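(R)-specific secondary-alkylsulfatase (Pseudomonas sp., PDB 4AXH) catalyses the enantioselective, zinc-dependent hydrolysis of secondary alkyl sulfates with strict inversion of configuration, converting (R)-sulfate esters into (S)-alcohols. Local coordinates at residues K35-I40 / A98-P103; G87-L92 / L111-G116; L105-Q110 / R409-R414; G240-V245 / L508-E513; V245-F250 / W517-M522. All blocks are in the same frame, centred on the assembly; numbering follows the deposited sequence.

Interaction 1. Residues K35-I40 / A98-P103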
# COMPACT_ATOMS: atom_id res chain seq x y z
N LYS A 35 32.81 18.09 5.94
CA LYS A 35 32.76 19.10 7.00
C LYS A 35 32.58 18.47 8.39
O LYS A 35 31.85 17.47 8.49
CB LYS A 35 31.64 20.11 6.73
CG LYS A 35 31.56 20.58 5.29
CD LYS A 35 32.46 21.79 4.99
CE LYS A 35 33.35 21.61 3.78
NZ LYS A 35 32.57 21.39 2.54
N PRO A 36 33.23 18.98 9.47
CA PRO A 36 33.03 18.36 10.79
C PRO A 36 31.71 18.80 11.43
O PRO A 36 30.87 19.47 10.79
CB PRO A 36 34.26 18.84 11.57
CG PRO A 36 34.55 20.21 11.00
CD PRO A 36 34.11 20.18 9.56
N ALA A 37 31.51 18.41 12.71
CA ALA A 37 30.30 18.75 13.45
C ALA A 37 30.23 20.26 13.69
O ALA A 37 31.20 20.88 14.15
CB ALA A 37 30.27 18.00 14.77
N SER A 38 29.08 20.86 13.35
CA SER A 38 28.87 22.27 13.60
C SER A 38 28.65 22.46 15.11
O SER A 38 28.51 21.48 15.85
CB SER A 38 27.71 22.80 12.77
OG SER A 38 26.44 22.48 13.32
N ALA A 39 28.65 23.73 15.58
CA ALA A 39 28.47 24.02 17.00
C ALA A 39 27.13 23.45 17.50
O ALA A 39 27.07 22.87 18.59
CB ALA A 39 28.52 25.52 17.21
N ILE A 40 26.10 23.60 16.66
CA ILE A 40 24.71 23.22 16.90
C ILE A 40 24.54 21.70 16.95
O ILE A 40 23.93 21.20 17.90
CB ILE A 40 23.77 23.91 15.88
CG1 ILE A 40 24.05 25.43 15.80
CG2 ILE A 40 22.31 23.64 16.21
CD1 ILE A 40 25.23 25.90 14.71
N ALA A 98 31.40 10.26 18.96
CA ALA A 98 32.02 11.42 18.34
C ALA A 98 30.89 12.48 18.22
O ALA A 98 29.70 12.12 18.30
CB ALA A 98 32.54 11.05 16.97
N ASP A 99 31.26 13.77 18.04
CA ASP A 99 30.31 14.88 17.88
C ASP A 99 29.53 14.74 16.56
O ASP A 99 28.43 15.28 16.43
CB ASP A 99 31.09 16.22 17.91
CG ASP A 99 31.84 16.50 19.20
OD1 ASP A 99 32.73 15.69 19.55
OD2 ASP A 99 31.56 17.55 19.84
N THR A 100 30.13 14.01 15.59
CA THR A 100 29.61 13.74 14.25
C THR A 100 28.69 12.49 14.17
O THR A 100 28.28 12.10 13.07
CB THR A 100 30.76 13.67 13.25
OG1 THR A 100 31.57 12.57 13.59
CG2 THR A 100 31.59 14.93 13.22
N VAL A 101 28.37 11.85 15.31
CA VAL A 101 27.43 10.73 15.35
C VAL A 101 26.57 10.71 16.61
O VAL A 101 27.10 10.77 17.71
CB VAL A 101 27.89 9.34 14.80
CG1 VAL A 101 29.36 9.08 15.02
CG2 VAL A 101 27.00 8.20 15.26
N ASN A 102 25.22 10.68 16.41
CA ASN A 102 24.21 10.60 17.44
C ASN A 102 24.58 9.52 18.44
O ASN A 102 24.88 8.40 18.03
CB ASN A 102 22.88 10.30 16.81
CG ASN A 102 21.72 10.38 17.78
OD1 ASN A 102 21.66 9.67 18.80
ND2 ASN A 102 20.72 11.17 17.43
N PRO A 103 24.59 9.84 19.75
CA PRO A 103 25.03 8.86 20.76
C PRO A 103 24.23 7.58 20.84
O PRO A 103 24.83 6.56 21.15
CB PRO A 103 25.03 9.67 22.06
CG PRO A 103 25.09 11.07 21.65
CD PRO A 103 24.30 11.14 20.39
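A37 CB lies almost squarely on the face of the flat peptide group that joins D99 to T100, 3.7 Å from D99 O. T100 CG2 comes in obliquely at the N-H edge of a second flat group, the P36-A37 peptide, 3.5 Å from A37 N. Beside these groups the side chains touch one another: A37 CB lies 3.7 Å from T100 CG2 and equally 3.7 Å from D99 CB. No hydrogen bond crosses, so van der Waals contact does the work, and P36 adds a marginal touch on T100 CG2.

A type I turn from A98 to V101, closed by V101 N to A98 O at 3.3 Å, presents D99 and T100 to A37. With T100 OG1 set between the backbone N and the carbonyl carbon (chi1 65°), CG2 falls anti to that carbon and faces A37, while OG1 turns to its own partner, A241 O.

Both segments run straight into helices. S38 is the N-cap of helix 39-48 and N102 that of helix 103-111, where N102 OD1 takes S104 N. N45 of helix 39-48 bonds to D99 O, R518 of helix 515-529 holds T100 O, and Q507 of helix 495-511 binds the backbone of P36 and S38.

Interaction 2. Residues G87-L92 / L111-G116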
# COMPACT_ATOMS: atom_id res chain seq x y z
N GLY A 87 36.87 -5.24 10.85
CA GLY A 87 38.02 -4.41 11.19
C GLY A 87 37.85 -2.95 10.82
O GLY A 87 38.53 -2.09 11.39
N ALA A 88 36.94 -2.64 9.87
CA ALA A 88 36.67 -1.27 9.45
C ALA A 88 35.91 -0.44 10.52
O ALA A 88 35.99 0.79 10.51
CB ALA A 88 35.89 -1.28 8.15
N TYR A 89 35.21 -1.13 11.45
CA TYR A 89 34.43 -0.51 12.52
C TYR A 89 35.16 -0.43 13.88
O TYR A 89 34.52 -0.26 14.91
CB TYR A 89 33.06 -1.18 12.64
CG TYR A 89 32.24 -1.07 11.38
CD1 TYR A 89 31.55 0.10 11.07
CD2 TYR A 89 32.16 -2.14 10.49
CE1 TYR A 89 30.82 0.22 9.88
CE2 TYR A 89 31.42 -2.04 9.30
CZ TYR A 89 30.76 -0.85 9.00
OH TYR A 89 30.04 -0.75 7.83
N GLN A 90 36.51 -0.48 13.85
CA GLN A 90 37.38 -0.42 15.03
C GLN A 90 37.22 0.88 15.85
O GLN A 90 37.28 0.83 17.08
CB GLN A 90 38.84 -0.62 14.63
CG GLN A 90 39.67 -1.22 15.75
CD GLN A 90 39.83 -2.71 15.58
OE1 GLN A 90 40.91 -3.19 15.21
NE2 GLN A 90 38.77 -3.46 15.87
N PHE A 91 36.98 2.02 15.18
CA PHE A 91 36.77 3.34 15.79
C PHE A 91 35.64 3.36 16.83
O PHE A 91 35.59 4.27 17.68
CB PHE A 91 36.52 4.40 14.70
CG PHE A 91 35.30 4.15 13.84
CD1 PHE A 91 35.36 3.28 12.75
CD2 PHE A 91 34.11 4.80 14.08
CE1 PHE A 91 34.23 3.05 11.95
CE2 PHE A 91 32.99 4.57 13.29
CZ PHE A 91 33.05 3.68 12.24
N LEU A 92 34.72 2.37 16.77
CA LEU A 92 33.57 2.28 17.66
C LEU A 92 33.88 1.62 18.99
O LEU A 92 33.21 1.91 19.98
CB LEU A 92 32.42 1.51 16.98
CG LEU A 92 31.74 2.20 15.82
CD1 LEU A 92 30.97 1.20 14.97
CD2 LEU A 92 30.85 3.33 16.31
N LEU A 111 27.01 -2.23 19.84
CA LEU A 111 26.40 -3.52 20.14
C LEU A 111 26.57 -4.45 18.94
O LEU A 111 26.99 -5.59 19.10
CB LEU A 111 24.92 -3.34 20.50
CG LEU A 111 24.60 -2.85 21.93
CD1 LEU A 111 23.23 -2.21 22.01
CD2 LEU A 111 24.66 -3.96 22.91
N ASN A 112 26.33 -3.93 17.74
CA ASN A 112 26.42 -4.64 16.47
C ASN A 112 27.84 -5.06 16.09
O ASN A 112 28.04 -5.78 15.11
CB ASN A 112 25.73 -3.83 15.34
CG ASN A 112 24.22 -3.87 15.40
OD1 ASN A 112 23.63 -4.86 15.83
ND2 ASN A 112 23.56 -2.81 14.93
N ASN A 113 28.83 -4.62 16.89
CA ASN A 113 30.25 -4.94 16.76
C ASN A 113 30.57 -6.22 17.50
O ASN A 113 31.59 -6.85 17.21
CB ASN A 113 31.12 -3.81 17.29
CG ASN A 113 31.26 -2.63 16.41
OD1 ASN A 113 30.92 -1.52 16.78
ND2 ASN A 113 31.90 -2.79 15.30
N ILE A 114 29.70 -6.61 18.47
CA ILE A 114 29.88 -7.85 19.24
C ILE A 114 29.61 -9.03 18.32
O ILE A 114 28.47 -9.49 18.20
CB ILE A 114 29.15 -7.86 20.63
CG1 ILE A 114 29.68 -6.72 21.54
CG2 ILE A 114 29.37 -9.20 21.36
CD1 ILE A 114 28.63 -5.86 22.21
N ALA A 115 30.67 -9.44 17.58
CA ALA A 115 30.63 -10.49 16.56
C ALA A 115 31.35 -11.77 16.96
O ALA A 115 32.29 -11.74 17.76
CB ALA A 115 31.21 -9.97 15.25
N GLY A 116 30.88 -12.89 16.41
CA GLY A 116 31.50 -14.18 16.65
C GLY A 116 30.56 -15.34 16.91
O GLY A 116 29.41 -15.35 16.44
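N113 pushes its side chain into the angle between Y89 and L92, a buried packing contact that joins the short 3-10 segment 87-92 to the turn between helix 103-111 and strand 116-119. No hydrogen bond is made across it. The far edge of the N113 amide is wedged between Y89 CB and L92 CD1, both close to its plane. N113 CG is 4.4 Å from Y89 CB. It is 4.1 Å from L92 CD1, and the side chains of N113 and L92 cross at about a right angle. Because N113 CG is anti to its own carbonyl carbon (chi1 -77°), the amide projects out of the turn toward both neighbours.

The 3-10 winding puts Y89 and L92 on the side facing the turn, with L92 N bonded to Y89 O at 3.2 Å. The Y89 ring then leads away: its hydroxyl bonds to Q244 OE1, and the ring makes a cation-pi contact with K251. L92 also packs on W106 and A109 of helix 103-111.

Beneath N113 the backbone forms a type I turn from L111 to I114, closed by I114 N to L111 O at 3.0 Å. An inverse gamma turn centred on I114 overlaps its end. Two overlapping tight turns make a helix-to-strand connection, leading into strand 116-119 of the eight-stranded mixed sheet of this metallo-beta-lactamase-superfamily enzyme.

Interaction 3. Residues L105-Q110 / R409-R414. Unlike the reference sequence in segment 105-110: R107 (reference His).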
# COMPACT_ATOMS: atom_id res chain seq x y z
N LEU A 105 22.69 6.09 18.18
CA LEU A 105 23.10 5.36 16.99
C LEU A 105 24.45 4.64 17.27
O LEU A 105 24.60 3.46 16.94
CB LEU A 105 23.23 6.30 15.78
CG LEU A 105 23.62 5.63 14.41
CD1 LEU A 105 22.89 4.31 14.14
CD2 LEU A 105 23.35 6.58 13.27
N TRP A 106 25.39 5.37 17.92
CA TRP A 106 26.70 4.88 18.32
C TRP A 106 26.57 3.70 19.30
O TRP A 106 27.40 2.80 19.28
CB TRP A 106 27.47 6.04 18.97
CG TRP A 106 28.89 5.74 19.31
CD1 TRP A 106 29.35 5.16 20.44
CD2 TRP A 106 30.05 6.09 18.54
NE1 TRP A 106 30.72 5.08 20.41
CE2 TRP A 106 31.18 5.67 19.26
CE3 TRP A 106 30.25 6.75 17.30
CZ2 TRP A 106 32.49 5.87 18.80
CZ3 TRP A 106 31.55 6.93 16.84
CH2 TRP A 106 32.65 6.49 17.59
N ARG A 107 25.57 3.73 20.19
CA ARG A 107 25.30 2.72 21.19
C ARG A 107 24.95 1.43 20.44
O ARG A 107 25.49 0.37 20.77
CB ARG A 107 24.08 3.17 22.04
CG ARG A 107 24.11 2.72 23.47
CD ARG A 107 23.32 1.48 23.66
NE ARG A 107 23.67 0.91 24.96
CZ ARG A 107 22.98 -0.05 25.57
NH1 ARG A 107 21.87 -0.53 25.02
NH2 ARG A 107 23.37 -0.52 26.75
N GLN A 108 24.04 1.52 19.43
CA GLN A 108 23.59 0.39 18.61
C GLN A 108 24.73 -0.10 17.74
O GLN A 108 24.90 -1.32 17.61
CB GLN A 108 22.39 0.79 17.74
CG GLN A 108 21.57 -0.38 17.22
CD GLN A 108 20.71 -1.08 18.21
OE1 GLN A 108 20.70 -0.82 19.42
NE2 GLN A 108 19.93 -1.98 17.72
N ALA A 109 25.53 0.83 17.20
CA ALA A 109 26.71 0.55 16.39
C ALA A 109 27.68 -0.32 17.18
O ALA A 109 28.12 -1.34 16.66
CB ALA A 109 27.39 1.86 15.97
N GLN A 110 27.92 0.03 18.45
CA GLN A 110 28.80 -0.68 19.38
C GLN A 110 28.32 -2.06 19.69
O GLN A 110 29.15 -2.96 19.81
CB GLN A 110 29.00 0.08 20.70
CG GLN A 110 29.86 1.33 20.57
CD GLN A 110 30.07 1.93 21.93
OE1 GLN A 110 29.16 2.51 22.52
NE2 GLN A 110 31.25 1.72 22.48
N ARG A 409 11.41 4.83 26.67
CA ARG A 409 12.62 4.54 27.45
C ARG A 409 13.33 3.20 27.12
O ARG A 409 14.38 2.95 27.67
CB ARG A 409 12.41 4.77 28.96
CG ARG A 409 11.38 3.88 29.59
CD ARG A 409 11.38 4.02 31.09
NE ARG A 409 10.70 2.90 31.76
CZ ARG A 409 11.23 1.68 31.92
NH1 ARG A 409 12.42 1.39 31.39
NH2 ARG A 409 10.57 0.74 32.57
N LYS A 410 12.79 2.38 26.19
CA LYS A 410 13.40 1.11 25.78
C LYS A 410 14.38 1.26 24.59
O LYS A 410 14.02 1.82 23.55
CB LYS A 410 12.32 0.06 25.45
CG LYS A 410 11.24 -0.12 26.52
CD LYS A 410 11.78 -0.38 27.95
CE LYS A 410 10.69 -0.39 28.98
NZ LYS A 410 10.00 -1.70 29.03
N TRP A 411 15.62 0.75 24.76
CA TRP A 411 16.67 0.80 23.75
C TRP A 411 16.26 0.01 22.49
O TRP A 411 16.52 0.42 21.37
CB TRP A 411 18.00 0.22 24.30
CG TRP A 411 18.86 1.13 25.14
CD1 TRP A 411 19.30 0.90 26.42
CD2 TRP A 411 19.47 2.36 24.72
NE1 TRP A 411 20.11 1.93 26.83
CE2 TRP A 411 20.20 2.86 25.82
CE3 TRP A 411 19.42 3.11 23.53
CZ2 TRP A 411 20.90 4.05 25.76
CZ3 TRP A 411 20.11 4.31 23.48
CH2 TRP A 411 20.84 4.77 24.58
N TYR A 412 15.62 -1.13 22.69
CA TYR A 412 15.20 -2.05 21.65
C TYR A 412 13.96 -1.63 20.84
O TYR A 412 13.50 -2.38 19.97
CB TYR A 412 15.02 -3.44 22.28
CG TYR A 412 14.06 -3.54 23.45
CD1 TYR A 412 12.70 -3.74 23.24
CD2 TYR A 412 14.52 -3.51 24.75
CE1 TYR A 412 11.82 -3.89 24.31
CE2 TYR A 412 13.65 -3.66 25.82
CZ TYR A 412 12.31 -3.86 25.60
OH TYR A 412 11.48 -3.99 26.68
N LEU A 413 13.41 -0.45 21.13
CA LEU A 413 12.23 0.11 20.45
C LEU A 413 12.56 1.39 19.70
O LEU A 413 11.68 1.93 19.04
CB LEU A 413 11.15 0.38 21.51
CG LEU A 413 9.98 -0.60 21.68
CD1 LEU A 413 10.35 -2.07 21.34
CD2 LEU A 413 9.44 -0.49 23.02
N ARG A 414 13.83 1.85 19.76
CA ARG A 414 14.31 3.06 19.08
C ARG A 414 14.27 2.92 17.56
O ARG A 414 14.34 1.80 16.99
CB ARG A 414 15.75 3.44 19.53
CG ARG A 414 16.03 3.54 21.05
CD ARG A 414 15.21 4.58 21.77
NE ARG A 414 15.41 5.89 21.16
CZ ARG A 414 14.65 6.95 21.37
NH1 ARG A 414 13.59 6.87 22.17
NH2 ARG A 414 14.92 8.10 20.77
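R107 and W411 supply nearly all the buried surface, and they meet as an arginine-tryptophan stack. The guanidinium of R107 lies flat on one face of the indole, the group centres 3.9 Å apart and the planes 21° from parallel. It sits over the five-membered ring: R107 CZ is 3.9 Å from that ring's centroid and 17° off its normal, a cation-pi geometry. R107 NH1 goes furthest over the pyrrole side, 3.3 Å from W411 CD1. Behind the charged group the aliphatic part of the same arginine covers the other ring, with R107 CD 3.9 Å from the centroid of the W411 six-membered ring, a CH-pi contact close to the ring normal. A bend about the CB-CG bond of R107 lets the chain run along the indole in this way.

Q108 adds only a margin; its NE2 is bonded to P314 O. W411 meets F54 edge-to-face, and E59 forms a long, weak ion pair with R107 NH1.

The arrangement joins helix 103-111 to the 3-10 turn 411-413 without a single hydrogen bond between them. Its cohesion probably rests on dispersion and on the attraction of the arginine's positive charge for the indole pi electrons, with E59 perhaps a weak help.

Interaction 4. Residues G240-V245 / L508-E513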
# COMPACT_ATOMS: atom_id res chain seq x y z
N GLY A 240 33.64 5.11 9.20
CA GLY A 240 34.24 6.12 10.06
C GLY A 240 33.19 7.03 10.66
O GLY A 240 32.09 7.15 10.11
N ALA A 241 33.55 7.69 11.80
CA ALA A 241 32.70 8.60 12.59
C ALA A 241 32.10 9.75 11.80
O ALA A 241 31.07 10.28 12.21
CB ALA A 241 33.46 9.11 13.80
N GLN A 242 32.72 10.11 10.65
CA GLN A 242 32.25 11.17 9.75
C GLN A 242 31.45 10.61 8.56
O GLN A 242 30.88 11.38 7.78
CB GLN A 242 33.43 12.03 9.26
CG GLN A 242 33.88 13.08 10.26
CD GLN A 242 34.38 14.33 9.58
OE1 GLN A 242 35.68 14.56 9.65
NE2 GLN A 242 33.62 15.09 8.98
N ALA A 243 31.40 9.26 8.42
CA ALA A 243 30.69 8.56 7.33
C ALA A 243 29.79 7.35 7.82
O ALA A 243 28.99 7.53 8.74
CB ALA A 243 31.69 8.15 6.27
N GLN A 244 29.92 6.13 7.20
CA GLN A 244 29.13 4.95 7.54
C GLN A 244 29.54 4.35 8.87
O GLN A 244 30.71 4.06 9.07
CB GLN A 244 29.23 3.90 6.43
CG GLN A 244 27.93 3.12 6.20
CD GLN A 244 27.87 1.86 7.02
OE1 GLN A 244 28.88 1.28 7.43
NE2 GLN A 244 26.67 1.39 7.25
N VAL A 245 28.58 4.17 9.80
CA VAL A 245 28.90 3.61 11.11
C VAL A 245 28.18 2.31 11.45
O VAL A 245 28.74 1.48 12.18
CB VAL A 245 28.83 4.64 12.28
CG1 VAL A 245 29.81 5.78 12.08
CG2 VAL A 245 27.41 5.17 12.50
N LEU A 508 22.57 16.55 8.98
CA LEU A 508 21.35 15.77 9.29
C LEU A 508 21.73 14.29 9.57
O LEU A 508 21.09 13.65 10.40
CB LEU A 508 20.31 15.83 8.17
CG LEU A 508 19.63 17.20 7.95
CD1 LEU A 508 18.81 17.19 6.65
CD2 LEU A 508 18.74 17.60 9.11
N GLY A 509 22.76 13.81 8.88
CA GLY A 509 23.31 12.47 9.03
C GLY A 509 24.05 12.35 10.34
O GLY A 509 23.93 11.34 11.03
N TYR A 510 24.82 13.42 10.70
CA TYR A 510 25.55 13.50 11.97
C TYR A 510 24.55 13.54 13.14
O TYR A 510 24.89 13.11 14.24
CB TYR A 510 26.42 14.78 12.02
CG TYR A 510 27.63 14.82 11.10
CD1 TYR A 510 28.22 13.64 10.64
CD2 TYR A 510 28.20 16.03 10.72
CE1 TYR A 510 29.34 13.67 9.81
CE2 TYR A 510 29.30 16.07 9.86
CZ TYR A 510 29.87 14.89 9.40
OH TYR A 510 30.96 14.90 8.56
N GLN A 511 23.34 14.06 12.89
CA GLN A 511 22.29 14.27 13.89
C GLN A 511 21.34 13.10 14.12
O GLN A 511 20.95 12.87 15.27
CB GLN A 511 21.47 15.55 13.56
CG GLN A 511 22.14 16.87 13.98
CD GLN A 511 21.33 18.08 13.60
OE1 GLN A 511 20.09 18.02 13.43
NE2 GLN A 511 22.01 19.22 13.47
N THR A 512 20.92 12.41 13.05
CA THR A 512 19.95 11.29 13.09
C THR A 512 20.37 10.04 13.85
O THR A 512 21.51 9.55 13.71
CB THR A 512 19.39 10.95 11.72
OG1 THR A 512 18.32 10.03 11.90
CG2 THR A 512 20.43 10.34 10.78
N GLU A 513 19.41 9.52 14.64
CA GLU A 513 19.48 8.30 15.45
C GLU A 513 19.35 7.06 14.54
O GLU A 513 19.88 5.99 14.86
CB GLU A 513 18.32 8.33 16.45
CG GLU A 513 18.05 7.04 17.18
CD GLU A 513 17.21 7.19 18.42
OE1 GLU A 513 16.22 7.96 18.36
OE2 GLU A 513 17.54 6.55 19.44
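Y510 carries the contact for the last turn of helix 495-511, its hydroxyl accepting from Q242. In sequence order, L508 comes first and acts through its backbone: L508 O accepts T512 N at 2.9 Å, which keeps the helix wound up to its end. Y510 then swings its ring out to the loop. Q242 NE2 donates to Y510 OH at 2.7 Å with an N-H...O angle of 164°, and the hydroxyl lies in the amide plane of Q242. Amide and ring are themselves turned 55° apart. Nearer the backbone, Q242 O meets the ring edge close to its plane, 3.4 Å from Y510 CE1. The hydroxyl has a second partner, K35 O, and Q242 NE2 likewise reaches S34 O, which should restrict the rotation of both groups. Q511 O binds N102 ND2, T512 leaves the helical path, and E513 forms a salt bridge with R414.

Opposite, Q242 rides on a type I turn from G240 to A243, closed by A243 N to G240 O at 2.8 Å. The contact thus ties the long loop between helix 222-233 and strand 266-268 to the end of helix 495-511, with helix 515-529 following and M522 packed on the Y510 ring.

Interaction 5. Residues V245-F250 / W517-M522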
# COMPACT_ATOMS: atom_id res chain seq x y z
N VAL A 245 28.58 4.17 9.80
CA VAL A 245 28.90 3.61 11.11
C VAL A 245 28.18 2.31 11.45
O VAL A 245 28.74 1.48 12.18
CB VAL A 245 28.83 4.64 12.28
CG1 VAL A 245 29.81 5.78 12.08
CG2 VAL A 245 27.41 5.17 12.50
N ASP A 246 26.92 2.15 10.98
CA ASP A 246 26.07 1.00 11.29
C ASP A 246 24.84 0.97 10.38
O ASP A 246 24.55 1.95 9.69
CB ASP A 246 25.60 1.11 12.78
CG ASP A 246 25.09 -0.19 13.37
OD1 ASP A 246 25.88 -1.14 13.46
OD2 ASP A 246 23.91 -0.22 13.80
N SER A 247 24.11 -0.16 10.40
CA SER A 247 22.88 -0.30 9.63
C SER A 247 21.68 -0.77 10.48
O SER A 247 20.71 -1.32 9.95
CB SER A 247 23.09 -1.13 8.36
OG SER A 247 23.82 -0.39 7.39
N GLY A 248 21.74 -0.45 11.78
CA GLY A 248 20.66 -0.70 12.72
C GLY A 248 20.59 -2.13 13.18
O GLY A 248 20.88 -2.41 14.33
N LEU A 249 20.21 -3.04 12.27
CA LEU A 249 20.10 -4.46 12.57
C LEU A 249 21.35 -5.25 12.23
O LEU A 249 21.37 -6.48 12.39
CB LEU A 249 18.86 -5.07 11.89
CG LEU A 249 17.53 -4.44 12.20
CD1 LEU A 249 16.46 -5.03 11.31
CD2 LEU A 249 17.17 -4.61 13.68
N PHE A 250 22.37 -4.55 11.69
CA PHE A 250 23.69 -5.08 11.29
C PHE A 250 24.59 -3.92 10.95
O PHE A 250 24.17 -2.77 11.02
CB PHE A 250 23.60 -6.04 10.09
CG PHE A 250 22.64 -5.62 9.00
CD1 PHE A 250 23.04 -4.74 8.00
CD2 PHE A 250 21.31 -6.07 9.00
CE1 PHE A 250 22.14 -4.29 7.05
CE2 PHE A 250 20.42 -5.62 8.04
CZ PHE A 250 20.83 -4.73 7.08
N TRP A 517 18.66 6.27 7.80
CA TRP A 517 18.62 7.70 7.47
C TRP A 517 20.03 8.22 7.38
O TRP A 517 20.31 9.02 6.49
CB TRP A 517 17.81 8.47 8.51
CG TRP A 517 16.31 8.35 8.39
CD1 TRP A 517 15.59 7.21 8.12
CD2 TRP A 517 15.34 9.38 8.69
NE1 TRP A 517 14.24 7.50 8.11
CE2 TRP A 517 14.06 8.81 8.48
CE3 TRP A 517 15.43 10.74 9.04
CZ2 TRP A 517 12.88 9.57 8.58
CZ3 TRP A 517 14.27 11.47 9.17
CH2 TRP A 517 13.01 10.89 8.93
N ARG A 518 20.93 7.74 8.25
CA ARG A 518 22.34 8.14 8.21
C ARG A 518 23.02 7.65 6.92
O ARG A 518 23.74 8.43 6.30
CB ARG A 518 23.13 7.72 9.47
CG ARG A 518 24.52 8.35 9.47
CD ARG A 518 25.48 7.73 10.45
NE ARG A 518 26.83 8.28 10.32
CZ ARG A 518 27.28 9.32 11.03
NH1 ARG A 518 26.48 9.95 11.88
NH2 ARG A 518 28.53 9.73 10.89
N ASN A 519 22.77 6.38 6.51
CA ASN A 519 23.30 5.82 5.27
C ASN A 519 22.77 6.61 4.05
O ASN A 519 23.53 6.87 3.13
CB ASN A 519 22.94 4.35 5.14
CG ASN A 519 23.63 3.40 6.10
OD1 ASN A 519 24.76 3.62 6.53
ND2 ASN A 519 23.00 2.26 6.39
N MET A 520 21.49 7.01 4.06
CA MET A 520 20.84 7.75 2.97
C MET A 520 21.41 9.16 2.80
O MET A 520 21.91 9.48 1.73
CB MET A 520 19.31 7.78 3.09
CG MET A 520 18.65 6.41 3.03
SD MET A 520 16.82 6.53 3.09
CE MET A 520 16.54 6.13 4.71
N TYR A 521 21.34 10.01 3.85
CA TYR A 521 21.86 11.38 3.82
C TYR A 521 23.30 11.37 3.40
O TYR A 521 23.66 12.13 2.50
CB TYR A 521 21.71 12.08 5.17
CG TYR A 521 20.28 12.38 5.59
CD1 TYR A 521 19.40 13.03 4.73
CD2 TYR A 521 19.87 12.16 6.90
CE1 TYR A 521 18.11 13.36 5.14
CE2 TYR A 521 18.58 12.50 7.32
CZ TYR A 521 17.70 13.10 6.44
OH TYR A 521 16.42 13.42 6.86
N MET A 522 24.11 10.45 3.98
CA MET A 522 25.53 10.28 3.63
C MET A 522 25.76 9.91 2.13
O MET A 522 26.65 10.48 1.50
CB MET A 522 26.21 9.28 4.58
CG MET A 522 27.17 9.90 5.62
SD MET A 522 26.65 11.46 6.43
CE MET A 522 27.46 11.29 7.97
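S247 and N519 make the tight end of this contact, and S247 sits in the middle of an Asx turn, D246 OD2 accepting from G248 N. N519 ND2 donates to S247 OG at 2.9 Å, the N-H...O angle 149° and the hydroxyl somewhat tilted from the amide plane. The N519 amide is held at both ends: ND2 also binds the backbone O of Q232, a sulfate-binding residue, and OD1 accepts Q244 NE2. S247 OG in turn bonds to K251 O, and the S247 side chain lies about 5 Å from that of Y417, another sulfate-binding residue, consistent with a second-shell place beside the sulfate site.

The other end is looser, though all the touching residues are buried. V245 CG2 rests against the extended R518 chain, 3.8 Å from R518 CD, the two side chains crossing at about a right angle. The charged tip of R518 passes on to A243 O and T100 O, and M522 CE lies over one face of its guanidinium. In the middle D246 turns aside, OD1 bridging to K251; its OD2 takes N112 ND2 and, from above the carboxylate plane, G248 N at 3.0 Å.

Overall arrangement
Interactions 2, 3 and 5 are buried, while interactions 1 and 4 are only partly so. Interaction 1 is the most peripheral, about 28 Å from the chain's centre to its own; interaction 5, at about 12 Å, is the deepest and lies nearest the zinc and sulfate sites. Helix 103-111 is common ground: interaction 1 leads into it, interaction 3 uses its flank and interaction 2 its exit. Interactions 4 and 5 share V245 and hold one loop to consecutive helices of the dimerisation region. R518 links interactions 1, 4 and 5. Chemistry varies accordingly: van der Waals packing without cross-segment hydrogen bonds in interactions 1 and 2, cation-pi stacking in interaction 3, and side-chain hydrogen bonds in interactions 4 and 5.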